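Protein spaetzle C-106 (Drosophila melanogaster, PDB 4LXR) acts as a disulfide-linked dimeric cytokine that binds and activates the Toll receptor, inducing drosomycin expression and establishing dorsal-ventral polarity in the embryo. Local coordinates at the glycan on C:Asn319 and the interface of chains A and B. Coordinates in Å, arbitrary orientation; residue numbers count along the deposited sequence, not the author numbering. Chains: chain A/B, Protein spaetzle C-106; chain C, Protein toll.

Contact 1: the glycan on C:Asn319. Residues chain C 296, 298, 319, 342-343, 366-367; chain A 48-50, 52. With NAG (2-acetamido-2-deoxy-beta-D-glucopyranose), chain D; NAG (2-acetamido-2-deoxy-beta-D-glucopyranose), chain E; BMA (beta-D-mannopyranose), chain F; BMA (beta-D-mannopyranose), chain G; MAN (alpha-D-mannopyranose), chain H.
C:Asn319 holds its CG anti to the carbonyl carbon (chi1 -62°), and C:Asp367 does the same two strands further on (chi1 -68°), both side chains turning to the first sugar. C:Asn319 ND2 is bonded to C1 of NAG (chain D), the N-linked root of the glycan. The acetamide of this sugar points toward C:Arg298, whose chain bends at chi2 (-64°) and brings NH2 to the acetyl oxygen O7 at 3.0 Å, in the guanidinium plane. The CD1 tip of C:Ile296 packs on the acetyl methyl C8 at 3.7 Å, while its CG2 lies over a guanidinium face near the rim. At the opposite end of the sugar, the 6-hydroxyl O6 donates to C:Asp367 OD2 at 2.5 Å from above the carboxylate plane. The hydroxyl OG1 of C:Thr366 donates to the same OD2 at 2.9 Å, which may steady the carboxylate. Water 2 joins O6 to C:Ser343 OG. NAG (chain E) is tied to the first sugar, its O5 accepting from O3 at 2.9 Å, and its N2 reaches C:Asp367 OD2 through water 1. The mannoses are poorly ordered, yet MAN O3 donates to the backbone oxygen of A:Ala50 at 2.8 Å, on a lone pair, and A:Gln52 CB packs on C6 of BMA (chain G). The glycan is rooted on strand 319-321, lies across strands 296-299, 343-345 and 367-369 of Toll's leucine-rich repeats, and reaches a loop of Spaetzle chain A.

Contact 2: the interface of chains A and B. Residues chain A 8, 12, 14, 45, 97-100; chain B 45, 71, 97-100.
The intermolecular disulfide of the Spaetzle cystine-knot dimer lies here, on strand 95-105 of chain A and 95-102 of chain B. A:Cys98 SG and B:Cys98 SG are joined at 2.0 Å, though the two halves differ: SG is anti to the backbone N in chain A (chi1 178°) but in the crowded position between N and the carbonyl carbon in chain B (chi1 68°). A lysine-glutamate pair flanks the bridge in each direction. B:Lys100, bent at chi3 (-79°), runs its CD past A:Cys98 SG and meets the extended A:Glu45 tip to tip, NZ to OE2 at 2.7 Å, from above the carboxylate plane. The same OE2 accepts the backbone N of A:Cys99 at 2.9 Å in a nearly straight bond, so the strand fixes the carboxylate that receives the lysine. In the twin pair, A:Lys100 NZ reaches the syn lone pair of B:Glu45 OE1 at 2.9 Å, and B:Cys99 N uses the anti one. Water 4 links B:Lys100 NZ to A:Ser12 OG. Beside the B:Lys100-A:Glu45 pair, the imidazole of B:His71 turns its NE2-CE1 edge to the A:Phe8 ring near CZ, edge-to-face, centroids 4.7 Å apart and planes almost perpendicular, while CE of B:Lys100 lies over an imidazole face near its rim. Water 5 sits at the imidazole edge between ND1 and A:Glu45 OE1. The poorly ordered A:Arg14 brings NH2 within 3.2 Å of B:His71 ND1, its NE forming a salt bridge to A:Glu45 OE1.

Contact 3: the interface of chains A and B. Residues chain A 41-43, 97; chain B 72-74.
Polar contact here rests on the carboxamide of A:Gln43. Its CG is anti to the backbone N (chi1 177°) and the chain runs extended beyond CG, carrying the amide tip across to chain B. There the oxygen OE1 accepts the backbone N-H of B:Gln74 at 3.1 Å. The donor lies in the plane of the side-chain carbonyl, and the bond is somewhat bent at the hydrogen, 147°. A side chain of one subunit thus holds the main chain of the other. The B:Gln74 side chain itself bends at chi2 after a CG that is anti to the carbonyl carbon, and its CB and CG both pass the same OE1 at 3.9 Å, alongside the hydrogen bond. Apolar contact is made by two methyls. A:Ile42 sends CG1 anti to its backbone N (chi1 -169°), so that CD1 projects toward chain B and meets CG2 of B:Thr73 at 3.7 Å, the two side chains crossing obliquely. B:Thr73 offers this methyl by placing CG2 anti to its own backbone N; its hydroxyl OG1 turns instead to the side of A:Ser97. The patch joins the start of strand 43-47 in chain A, and the loop residues just ahead of it, to the end of strand 67-73 in chain B and the loop residue B:Gln74 that follows it.

Contact 1: the glycan on C:Asn319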
# COMPACT_ATOMS: atom_id res chain seq x y z
N ILE C 296 8.91 -20.05 -19.73
CA ILE C 296 9.25 -19.04 -18.72
C ILE C 296 10.71 -18.62 -18.76
O ILE C 296 11.62 -19.47 -18.77
CB ILE C 296 8.95 -19.56 -17.31
CG1 ILE C 296 7.45 -19.84 -17.16
CG2 ILE C 296 9.44 -18.55 -16.24
CD1 ILE C 296 7.12 -20.69 -15.96
N ARG C 298 13.44 -15.81 -16.79
CA ARG C 298 13.76 -14.79 -15.80
C ARG C 298 15.20 -14.40 -16.01
O ARG C 298 16.11 -15.20 -15.81
CB ARG C 298 13.63 -15.33 -14.36
CG ARG C 298 12.39 -16.15 -14.08
CD ARG C 298 11.10 -15.35 -14.24
NE ARG C 298 9.97 -16.13 -13.75
CZ ARG C 298 8.69 -15.77 -13.88
NH1 ARG C 298 8.37 -14.63 -14.48
NH2 ARG C 298 7.75 -16.56 -13.40
N ASN C 319 5.82 -16.30 -20.30
CA ASN C 319 6.23 -15.38 -19.25
C ASN C 319 7.67 -14.97 -19.41
O ASN C 319 8.55 -15.83 -19.43
CB ASN C 319 6.03 -16.01 -17.87
CG ASN C 319 4.58 -16.34 -17.59
OD1 ASN C 319 4.05 -17.35 -18.05
ND2 ASN C 319 3.94 -15.48 -16.80
N LEU C 342 2.00 -14.01 -22.39
CA LEU C 342 0.92 -13.50 -21.53
C LEU C 342 1.40 -12.32 -20.68
O LEU C 342 0.67 -11.36 -20.44
CB LEU C 342 0.39 -14.61 -20.62
CG LEU C 342 -0.21 -15.85 -21.28
CD1 LEU C 342 -0.65 -16.86 -20.22
CD2 LEU C 342 -1.37 -15.48 -22.24
N SER C 343 2.64 -12.41 -20.22
CA SER C 343 3.20 -11.42 -19.31
C SER C 343 4.60 -11.04 -19.76
O SER C 343 5.44 -11.91 -20.00
CB SER C 343 3.27 -12.00 -17.90
OG SER C 343 3.90 -11.10 -17.02
N THR C 366 -1.48 -10.16 -21.73
CA THR C 366 -2.47 -9.69 -20.77
C THR C 366 -1.91 -8.69 -19.77
O THR C 366 -2.66 -7.87 -19.22
CB THR C 366 -3.15 -10.86 -20.00
OG1 THR C 366 -2.17 -11.56 -19.23
CG2 THR C 366 -3.82 -11.83 -20.99
N ASP C 367 -0.60 -8.75 -19.53
CA ASP C 367 0.06 -7.94 -18.51
C ASP C 367 1.34 -7.37 -19.06
O ASP C 367 2.18 -8.10 -19.57
CB ASP C 367 0.39 -8.78 -17.25
CG ASP C 367 -0.85 -9.20 -16.51
OD1 ASP C 367 -1.39 -8.39 -15.73
OD2 ASP C 367 -1.29 -10.35 -16.73
N GLU A 48 -2.43 -11.06 3.71
CA GLU A 48 -3.23 -10.43 2.66
C GLU A 48 -3.50 -11.45 1.55
O GLU A 48 -4.49 -11.34 0.82
CB GLU A 48 -2.50 -9.18 2.14
CG GLU A 48 -2.80 -8.76 0.72
CD GLU A 48 -2.19 -7.40 0.38
OE1 GLU A 48 -2.17 -6.52 1.27
OE2 GLU A 48 -1.72 -7.22 -0.76
N GLY A 49 -2.65 -12.47 1.46
CA GLY A 49 -2.77 -13.50 0.44
C GLY A 49 -2.36 -14.90 0.89
O GLY A 49 -1.46 -15.50 0.31
N ALA A 50 -3.03 -15.41 1.93
CA ALA A 50 -2.80 -16.76 2.42
C ALA A 50 -3.06 -17.79 1.33
O ALA A 50 -4.02 -17.67 0.58
CB ALA A 50 -3.67 -17.05 3.64
N GLN A 52 -1.59 -18.24 -1.35
CA GLN A 52 -1.16 -17.81 -2.67
C GLN A 52 0.35 -17.68 -2.64
O GLN A 52 0.94 -17.64 -1.57
CB GLN A 52 -1.81 -16.47 -3.03
CG GLN A 52 -3.32 -16.51 -2.98
CD GLN A 52 -3.91 -17.52 -3.94
OE1 GLN A 52 -4.91 -18.16 -3.63
NE2 GLN A 52 -3.32 -17.65 -5.12
C1 NAG D . 2.58 -15.78 -16.40
C2 NAG D . 2.38 -16.23 -14.94
C3 NAG D . 0.90 -16.40 -14.64
C4 NAG D . 0.11 -15.15 -15.03
C5 NAG D . 0.41 -14.76 -16.47
C6 NAG D . -0.26 -13.47 -16.91
C7 NAG D . 4.21 -17.51 -13.93
C8 NAG D . 4.80 -18.88 -13.71
N2 NAG D . 3.09 -17.47 -14.66
O3 NAG D . 0.74 -16.66 -13.25
O4 NAG D . -1.28 -15.43 -14.92
O5 NAG D . 1.82 -14.58 -16.64
O6 NAG D . 0.03 -12.39 -16.03
O7 NAG D . 4.72 -16.50 -13.46
C1 NAG E . -1.93 -14.70 -13.87
C2 NAG E . -3.44 -14.82 -14.13
C3 NAG E . -4.24 -14.10 -13.03
C4 NAG E . -3.74 -14.48 -11.64
C5 NAG E . -2.22 -14.32 -11.57
C6 NAG E . -1.63 -14.75 -10.24
C7 NAG E . -3.95 -15.03 -16.54
C8 NAG E . -3.88 -16.51 -16.37
N2 NAG E . -3.76 -14.28 -15.44
O3 NAG E . -5.61 -14.47 -13.15
O4 NAG E . -4.33 -13.64 -10.65
O5 NAG E . -1.63 -15.15 -12.58
O6 NAG E . -1.95 -16.11 -9.96
O7 NAG E . -4.19 -14.51 -17.64
C1 BMA F . -5.27 -14.30 -9.77
C2 BMA F . -5.12 -13.70 -8.36
C3 BMA F . -6.06 -14.48 -7.39
C4 BMA F . -7.51 -14.50 -7.90
C5 BMA F . -7.61 -14.91 -9.42
C6 BMA F . -8.98 -14.58 -10.02
O2 BMA F . -5.53 -12.36 -8.41
O3 BMA F . -6.02 -14.14 -5.93
O4 BMA F . -8.25 -15.43 -7.12
O5 BMA F . -6.61 -14.19 -10.21
O6 BMA F . -9.66 -15.78 -10.38
C1 BMA G . -5.21 -13.02 -5.53
C2 BMA G . -6.07 -12.04 -4.72
C3 BMA G . -5.66 -12.11 -3.23
C4 BMA G . -4.17 -11.73 -3.04
C5 BMA G . -3.33 -12.26 -4.22
C6 BMA G . -1.94 -12.71 -3.81
O2 BMA G . -7.44 -12.39 -4.82
O3 BMA G . -5.90 -13.41 -2.67
O4 BMA G . -4.01 -10.33 -2.94
O5 BMA G . -4.03 -13.39 -4.82
O6 BMA G . -1.18 -12.94 -4.98
C1 MAN H . -7.08 -13.44 -1.84
C2 MAN H . -6.71 -13.92 -0.42
C3 MAN H . -6.41 -15.44 -0.45
C4 MAN H . -7.55 -16.21 -1.14
C5 MAN H . -7.81 -15.63 -2.55
C6 MAN H . -8.99 -16.24 -3.25
O2 MAN H . -7.80 -13.74 0.51
O3 MAN H . -6.19 -15.97 0.84
O4 MAN H . -7.21 -17.59 -1.23
O5 MAN H . -8.09 -14.23 -2.43
O6 MAN H . -9.36 -17.43 -2.57
O HOH W 1 -3.47 -11.19 -15.35
O HOH W 2 2.39 -11.38 -14.66
O HOH W 3 -5.41 -14.31 2.77

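Contact 2: the interface of chains A and B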
# COMPACT_ATOMS: atom_id res chain seq x y z
N PHE A 8 9.08 -7.88 3.72
CA PHE A 8 8.94 -9.32 3.95
C PHE A 8 8.29 -9.96 2.74
O PHE A 8 7.73 -9.26 1.88
CB PHE A 8 8.15 -9.60 5.22
CG PHE A 8 8.69 -8.89 6.41
CD1 PHE A 8 9.76 -9.42 7.11
CD2 PHE A 8 8.16 -7.68 6.81
CE1 PHE A 8 10.29 -8.76 8.19
CE2 PHE A 8 8.68 -7.01 7.90
CZ PHE A 8 9.75 -7.55 8.59
N SER A 12 1.08 -8.58 4.59
CA SER A 12 0.15 -8.87 5.66
C SER A 12 -0.43 -7.57 6.20
O SER A 12 0.18 -6.51 6.10
CB SER A 12 0.86 -9.63 6.78
OG SER A 12 1.94 -8.86 7.30
N ARG A 14 -1.65 -5.74 9.65
CA ARG A 14 -1.72 -5.73 11.11
C ARG A 14 -2.99 -5.03 11.55
O ARG A 14 -3.41 -4.04 10.96
CB ARG A 14 -0.48 -5.07 11.73
CG ARG A 14 0.80 -5.87 11.58
CD ARG A 14 1.91 -5.34 12.48
NE ARG A 14 3.20 -5.98 12.19
CZ ARG A 14 4.32 -5.74 12.86
NH1 ARG A 14 4.32 -4.88 13.87
NH2 ARG A 14 5.44 -6.37 12.53
N GLU A 45 -1.59 -10.05 13.02
CA GLU A 45 -1.07 -9.91 11.67
C GLU A 45 -1.69 -11.01 10.81
O GLU A 45 -1.55 -12.20 11.10
CB GLU A 45 0.47 -10.01 11.68
CG GLU A 45 1.12 -9.98 10.30
CD GLU A 45 2.64 -10.12 10.36
OE1 GLU A 45 3.29 -9.30 11.04
OE2 GLU A 45 3.19 -11.06 9.72
N SER A 97 -1.10 -14.61 14.21
CA SER A 97 0.07 -14.02 14.84
C SER A 97 1.08 -13.53 13.82
O SER A 97 1.86 -12.60 14.08
CB SER A 97 0.74 -15.08 15.72
OG SER A 97 1.24 -16.14 14.92
N CYS A 98 1.09 -14.18 12.66
CA CYS A 98 2.18 -14.00 11.74
C CYS A 98 1.83 -14.54 10.36
O CYS A 98 1.23 -15.60 10.23
CB CYS A 98 3.38 -14.74 12.32
SG CYS A 98 4.87 -14.73 11.34
N CYS A 99 2.22 -13.81 9.32
CA CYS A 99 2.10 -14.32 7.96
C CYS A 99 3.50 -14.60 7.41
O CYS A 99 4.36 -13.71 7.38
CB CYS A 99 1.37 -13.33 7.06
SG CYS A 99 1.21 -13.86 5.35
N LYS A 100 3.73 -15.83 6.96
CA LYS A 100 5.09 -16.27 6.65
C LYS A 100 5.14 -17.08 5.37
O LYS A 100 4.22 -17.84 5.07
CB LYS A 100 5.62 -17.11 7.82
CG LYS A 100 7.06 -16.83 8.18
CD LYS A 100 7.36 -17.26 9.61
CE LYS A 100 7.22 -18.75 9.78
NZ LYS A 100 7.84 -19.21 11.06
N GLU B 45 7.10 -17.61 19.58
CA GLU B 45 8.08 -18.05 18.60
C GLU B 45 9.25 -17.10 18.57
O GLU B 45 9.07 -15.89 18.39
CB GLU B 45 7.45 -18.15 17.20
CG GLU B 45 8.42 -18.70 16.15
CD GLU B 45 7.73 -18.99 14.83
OE1 GLU B 45 8.14 -18.41 13.79
OE2 GLU B 45 6.77 -19.78 14.85
N HIS B 71 9.85 -10.92 15.33
CA HIS B 71 8.62 -10.13 15.36
C HIS B 71 7.83 -10.31 16.64
O HIS B 71 7.90 -11.36 17.30
CB HIS B 71 7.73 -10.44 14.17
CG HIS B 71 8.05 -9.61 12.97
ND1 HIS B 71 7.08 -9.05 12.17
CD2 HIS B 71 9.24 -9.24 12.44
CE1 HIS B 71 7.66 -8.38 11.19
NE2 HIS B 71 8.97 -8.47 11.34
N SER B 97 6.44 -13.45 18.41
CA SER B 97 5.31 -14.11 17.75
C SER B 97 5.71 -14.90 16.51
O SER B 97 4.99 -15.82 16.11
CB SER B 97 4.22 -13.10 17.40
OG SER B 97 4.74 -12.02 16.65
N CYS B 98 6.84 -14.53 15.91
CA CYS B 98 7.45 -15.30 14.82
C CYS B 98 8.77 -14.68 14.36
O CYS B 98 9.12 -13.56 14.75
CB CYS B 98 6.51 -15.45 13.61
SG CYS B 98 6.16 -13.94 12.70
N CYS B 99 9.50 -15.43 13.53
CA CYS B 99 10.79 -15.03 13.00
C CYS B 99 10.68 -14.96 11.49
O CYS B 99 10.27 -15.91 10.84
CB CYS B 99 11.85 -16.07 13.38
SG CYS B 99 13.56 -15.59 13.08
N LYS B 100 11.02 -13.82 10.91
CA LYS B 100 10.82 -13.66 9.47
C LYS B 100 12.05 -13.10 8.81
O LYS B 100 12.83 -12.39 9.44
CB LYS B 100 9.61 -12.76 9.18
CG LYS B 100 8.33 -13.19 9.87
CD LYS B 100 7.08 -12.65 9.17
CE LYS B 100 6.81 -11.20 9.51
NZ LYS B 100 5.64 -10.71 8.73
O HOH W 4 4.61 -9.76 6.49
O HOH W 5 4.51 -10.33 13.56

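Contact 3: the interface of chains A and B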
# COMPACT_ATOMS: atom_id res chain seq x y z
N ALA A 41 -7.37 -5.53 24.34
CA ALA A 41 -7.06 -5.11 22.98
C ALA A 41 -5.80 -5.78 22.40
O ALA A 41 -4.67 -5.40 22.73
CB ALA A 41 -6.93 -3.59 22.92
N ILE A 42 -5.98 -6.77 21.52
CA ILE A 42 -4.84 -7.53 20.99
C ILE A 42 -4.49 -7.21 19.52
O ILE A 42 -5.37 -7.05 18.67
CB ILE A 42 -5.02 -9.06 21.17
CG1 ILE A 42 -3.72 -9.80 20.85
CG2 ILE A 42 -6.15 -9.59 20.30
CD1 ILE A 42 -2.58 -9.47 21.79
N GLN A 43 -3.19 -7.12 19.25
CA GLN A 43 -2.70 -6.81 17.92
C GLN A 43 -2.49 -8.11 17.14
O GLN A 43 -2.03 -9.11 17.71
CB GLN A 43 -1.39 -6.03 18.03
CG GLN A 43 -0.73 -5.70 16.70
CD GLN A 43 0.76 -5.45 16.83
OE1 GLN A 43 1.41 -5.98 17.74
NE2 GLN A 43 1.32 -4.65 15.93
N SER A 97 -1.10 -14.61 14.21
CA SER A 97 0.07 -14.02 14.84
C SER A 97 1.08 -13.53 13.82
O SER A 97 1.86 -12.60 14.08
CB SER A 97 0.74 -15.08 15.72
OG SER A 97 1.24 -16.14 14.92
N TYR B 72 7.05 -9.28 16.96
CA TYR B 72 6.35 -9.21 18.23
C TYR B 72 4.86 -8.92 18.06
O TYR B 72 4.42 -8.29 17.09
CB TYR B 72 6.98 -8.15 19.12
CG TYR B 72 8.44 -8.40 19.47
CD1 TYR B 72 8.78 -9.17 20.58
CD2 TYR B 72 9.46 -7.85 18.71
CE1 TYR B 72 10.11 -9.39 20.90
CE2 TYR B 72 10.80 -8.07 19.03
CZ TYR B 72 11.11 -8.84 20.13
OH TYR B 72 12.43 -9.07 20.46
N THR B 73 4.09 -9.39 19.03
CA THR B 73 2.70 -9.00 19.19
C THR B 73 2.59 -8.25 20.52
O THR B 73 3.24 -8.63 21.49
CB THR B 73 1.78 -10.25 19.18
OG1 THR B 73 1.81 -10.85 17.88
CG2 THR B 73 0.35 -9.88 19.53
N GLN B 74 1.81 -7.17 20.55
CA GLN B 74 1.67 -6.36 21.76
C GLN B 74 0.35 -6.61 22.48
O GLN B 74 -0.65 -6.97 21.86
CB GLN B 74 1.82 -4.87 21.45
CG GLN B 74 3.19 -4.49 20.87
CD GLN B 74 3.61 -3.08 21.26
OE1 GLN B 74 2.95 -2.42 22.07
NE2 GLN B 74 4.72 -2.61 20.69

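Contacts 2 and 3 are adjoining parts of one two-fold Spaetzle dimer interface: the centres of their C-alpha atoms lie about 10 Å apart, and A:Ser97 belongs to both. Strand 43-47 of chain A also serves both, as does strand 67-73 of chain B, so the covalent, charged core of contact 2 continues into the lighter packing of contact 3. Contact 1 is set apart, its C-alpha centre about 24 Å from that of contact 2 and 32 Å from that of contact 3. It brings in Toll, whose glycan reaches chain A; one Toll is bound to a disulfide-linked Spaetzle dimer in this assembly.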